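Local coordinates for hypothetical protein (PDB 4G2A) that is of unknown function but, as a two-domain bacterial protein ending in a helical YARHG domain, may bind nutrients, at residues F268-I273 against S316-A321. Numbering follows the deposited sequence.
Sequences FLRNTI and SMINQA
The CG2 methyl of Ile318 comes up to the guanidinium of Arg270 obliquely. NH2 of Arg270 makes the nearest approach, 3.4 Å from Ile318 CG2, and Arg270 CZ lies 3.9 Å from Ile318 CG2. This is van der Waals contact between a charged group and an aliphatic branch. The arginine reaches across because CG is anti to the backbone N (chi1 170°) and the chain then bends at chi3 (-57°). The ring of Phe268 takes no part across the pair and stacks with Tyr289 of helix 284-291.

The segments belong to helices 263-275 and 309-321 of the YARHG domain, the helical part of this otherwise strand-rich chain. They run nearly antiparallel, at 159°, with axes 11.5 Å apart. At that spacing the side chains alone bridge the gap.

The second branch of Ile318 works deeper: CG2 goes to Arg270, but CD1 goes to Ile273 and Leu269. Ile318 CD1 meets Ile273 CD1 tip to tip at 3.9 Å. Leu269 CD2 is farther from Ile318 CD1, at 4.3 Å. Helix 236-250 adds Val244 and Trp248 against Leu269, and Ile245 against Ile273. Leu258 of helix 254-259 also packs on Leu269, and touches Met317 and Ala321 of the C-terminal helix.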
ATOM      1  N   PHE A 268     -29.161  11.744   3.763  1.00 35.64           N
ATOM      2  CA  PHE A 268     -27.992  10.856   3.895  1.00 34.64           C
ATOM      3  C   PHE A 268     -26.714  11.535   3.386  1.00 36.85           C
ATOM      4  O   PHE A 268     -25.689  11.399   4.046  1.00 36.74           O
ATOM      5  CB  PHE A 268     -28.208   9.506   3.183  1.00 37.71           C
ATOM      6  CG  PHE A 268     -29.295   8.628   3.771  1.00 41.68           C
ATOM      7  CD1 PHE A 268     -29.508   8.574   5.152  1.00 45.13           C
ATOM      8  CD2 PHE A 268     -30.072   7.814   2.953  1.00 46.07           C
ATOM      9  CE1 PHE A 268     -30.494   7.742   5.695  1.00 48.57           C
ATOM     10  CE2 PHE A 268     -31.049   6.968   3.500  1.00 50.92           C
ATOM     11  CZ  PHE A 268     -31.256   6.945   4.865  1.00 49.28           C
ATOM     12  N   LEU A 269     -26.784  12.309   2.272  1.00 31.11           N
ATOM     13  CA  LEU A 269     -25.623  13.024   1.728  1.00 29.80           C
ATOM     14  C   LEU A 269     -25.081  14.045   2.715  1.00 33.68           C
ATOM     15  O   LEU A 269     -23.859  14.112   2.905  1.00 33.53           O
ATOM     16  CB  LEU A 269     -25.940  13.724   0.384  1.00 30.34           C
ATOM     17  CG  LEU A 269     -24.849  14.667  -0.170  1.00 33.50           C
ATOM     18  CD1 LEU A 269     -23.560  13.904  -0.521  1.00 32.71           C
ATOM     19  CD2 LEU A 269     -25.337  15.428  -1.353  1.00 35.45           C
ATOM     20  N   ARG A 270     -25.981  14.853   3.314  1.00 30.54           N
ATOM     21  CA  ARG A 270     -25.639  15.886   4.284  1.00 30.05           C
ATOM     22  C   ARG A 270     -24.966  15.296   5.513  1.00 34.15           C
ATOM     23  O   ARG A 270     -23.981  15.850   6.000  1.00 33.65           O
ATOM     24  CB  ARG A 270     -26.911  16.649   4.719  1.00 32.07           C
ATOM     25  CG  ARG A 270     -26.707  17.601   5.910  1.00 36.46           C
ATOM     26  CD  ARG A 270     -28.002  18.081   6.552  1.00 38.68           C
ATOM     27  NE  ARG A 270     -28.895  18.754   5.609  1.00 33.55           N
ATOM     28  CZ  ARG A 270     -28.730  19.994   5.146  1.00 50.41           C
ATOM     29  NH1 ARG A 270     -27.675  20.721   5.520  1.00 32.70           N
ATOM     30  NH2 ARG A 270     -29.605  20.511   4.293  1.00 39.85           N
ATOM     31  N   ASN A 271     -25.543  14.217   6.049  1.00 30.97           N
ATOM     32  CA  ASN A 271     -25.081  13.608   7.275  1.00 30.97           C
ATOM     33  C   ASN A 271     -23.788  12.795   7.081  1.00 36.04           C
ATOM     34  O   ASN A 271     -23.004  12.709   8.032  1.00 35.74           O
ATOM     35  CB  ASN A 271     -26.205  12.817   7.902  1.00 29.98           C
ATOM     36  CG  ASN A 271     -27.176  13.759   8.584  1.00 41.73           C
ATOM     37  OD1 ASN A 271     -26.904  14.267   9.671  1.00 31.70           O
ATOM     38  ND2 ASN A 271     -28.272  14.111   7.924  1.00 32.27           N
ATOM     39  N   THR A 272     -23.500  12.337   5.825  1.00 32.50           N
ATOM     40  CA  THR A 272     -22.275  11.622   5.434  1.00 31.41           C
ATOM     41  C   THR A 272     -21.056  12.577   5.595  1.00 35.22           C
ATOM     42  O   THR A 272     -19.944  12.119   5.904  1.00 34.73           O
ATOM     43  CB  THR A 272     -22.452  11.100   4.001  1.00 34.99           C
ATOM     44  OG1 THR A 272     -23.400  10.045   4.035  1.00 33.80           O
ATOM     45  CG2 THR A 272     -21.156  10.579   3.354  1.00 32.64           C
ATOM     46  N   ILE A 273     -21.290  13.900   5.406  1.00 30.08           N
ATOM     47  CA  ILE A 273     -20.279  14.958   5.514  1.00 29.16           C
ATOM     48  C   ILE A 273     -19.693  14.954   6.938  1.00 35.69           C
ATOM     49  O   ILE A 273     -18.484  15.119   7.095  1.00 35.59           O
ATOM     50  CB  ILE A 273     -20.854  16.356   5.101  1.00 30.55           C
ATOM     51  CG1 ILE A 273     -21.260  16.372   3.608  1.00 29.35           C
ATOM     52  CG2 ILE A 273     -19.856  17.489   5.380  1.00 31.52           C
ATOM     53  CD1 ILE A 273     -22.154  17.531   3.167  1.00 26.21           C
ATOM     54  N   SER A 316     -22.727  24.481   1.868  1.00 30.77           N
ATOM     55  CA  SER A 316     -23.146  25.769   1.324  1.00 29.97           C
ATOM     56  C   SER A 316     -23.931  25.544   0.006  1.00 34.75           C
ATOM     57  O   SER A 316     -24.936  26.218  -0.222  1.00 36.41           O
ATOM     58  CB  SER A 316     -21.945  26.689   1.125  1.00 28.24           C
ATOM     59  OG  SER A 316     -22.346  27.931   0.567  1.00 31.41           O
HETATM   60  N   MSE A 317     -23.499  24.574  -0.819  1.00 29.57           N
HETATM   61  CA  MSE A 317     -24.161  24.200  -2.078  1.00 30.63           C
HETATM   62  C   MSE A 317     -25.549  23.594  -1.821  1.00 32.72           C
HETATM   63  O   MSE A 317     -26.512  23.955  -2.501  1.00 32.02           O
HETATM   64  CB  MSE A 317     -23.305  23.220  -2.874  1.00 33.94           C
HETATM   65  CG  MSE A 317     -22.242  23.877  -3.729  1.00 43.64           C
HETATM   66 SE   MSE A 317     -21.159  22.486  -4.602  0.75 54.79          SE
HETATM   67  CE  MSE A 317     -20.361  23.545  -6.093  1.00 53.81           C
ATOM     68  N   ILE A 318     -25.660  22.723  -0.800  1.00 29.03           N
ATOM     69  CA  ILE A 318     -26.924  22.101  -0.402  1.00 29.21           C
ATOM     70  C   ILE A 318     -27.905  23.206   0.033  1.00 33.43           C
ATOM     71  O   ILE A 318     -29.059  23.204  -0.405  1.00 35.08           O
ATOM     72  CB  ILE A 318     -26.708  20.994   0.680  1.00 30.79           C
ATOM     73  CG1 ILE A 318     -25.902  19.823   0.107  1.00 29.72           C
ATOM     74  CG2 ILE A 318     -28.039  20.504   1.293  1.00 31.57           C
ATOM     75  CD1 ILE A 318     -25.181  18.961   1.179  1.00 29.87           C
ATOM     76  N   ASN A 319     -27.417  24.198   0.791  1.00 29.12           N
ATOM     77  CA  ASN A 319     -28.231  25.323   1.248  1.00 29.49           C
ATOM     78  C   ASN A 319     -28.799  26.139   0.078  1.00 34.65           C
ATOM     79  O   ASN A 319     -29.941  26.599   0.154  1.00 36.50           O
ATOM     80  CB  ASN A 319     -27.440  26.233   2.201  1.00 28.18           C
ATOM     81  CG  ASN A 319     -28.286  27.311   2.829  1.00 36.14           C
ATOM     82  OD1 ASN A 319     -29.404  27.076   3.302  1.00 29.45           O
ATOM     83  ND2 ASN A 319     -27.789  28.520   2.817  1.00 27.31           N
ATOM     84  N   GLN A 320     -28.020  26.295  -0.989  1.00 30.22           N
ATOM     85  CA  GLN A 320     -28.381  27.039  -2.199  1.00 31.12           C
ATOM     86  C   GLN A 320     -29.213  26.213  -3.169  1.00 36.89           C
ATOM     87  O   GLN A 320     -30.010  26.791  -3.915  1.00 38.13           O
ATOM     88  CB  GLN A 320     -27.113  27.520  -2.942  1.00 32.09           C
ATOM     89  CG  GLN A 320     -26.248  28.494  -2.158  1.00 35.10           C
ATOM     90  CD  GLN A 320     -24.967  28.775  -2.879  1.00 48.25           C
ATOM     91  OE1 GLN A 320     -24.952  29.290  -4.001  1.00 45.12           O
ATOM     92  NE2 GLN A 320     -23.863  28.436  -2.247  1.00 39.97           N
ATOM     93  N   ALA A 321     -28.985  24.884  -3.229  1.00 33.74           N
ATOM     94  CA  ALA A 321     -29.714  24.012  -4.164  1.00 35.58           C
ATOM     95  C   ALA A 321     -31.215  23.974  -3.881  1.00 44.14           C
ATOM     96  O   ALA A 321     -32.016  24.021  -4.821  1.00 47.77           O
ATOM     97  CB  ALA A 321     -29.160  22.608  -4.116  1.00 35.28           C
TER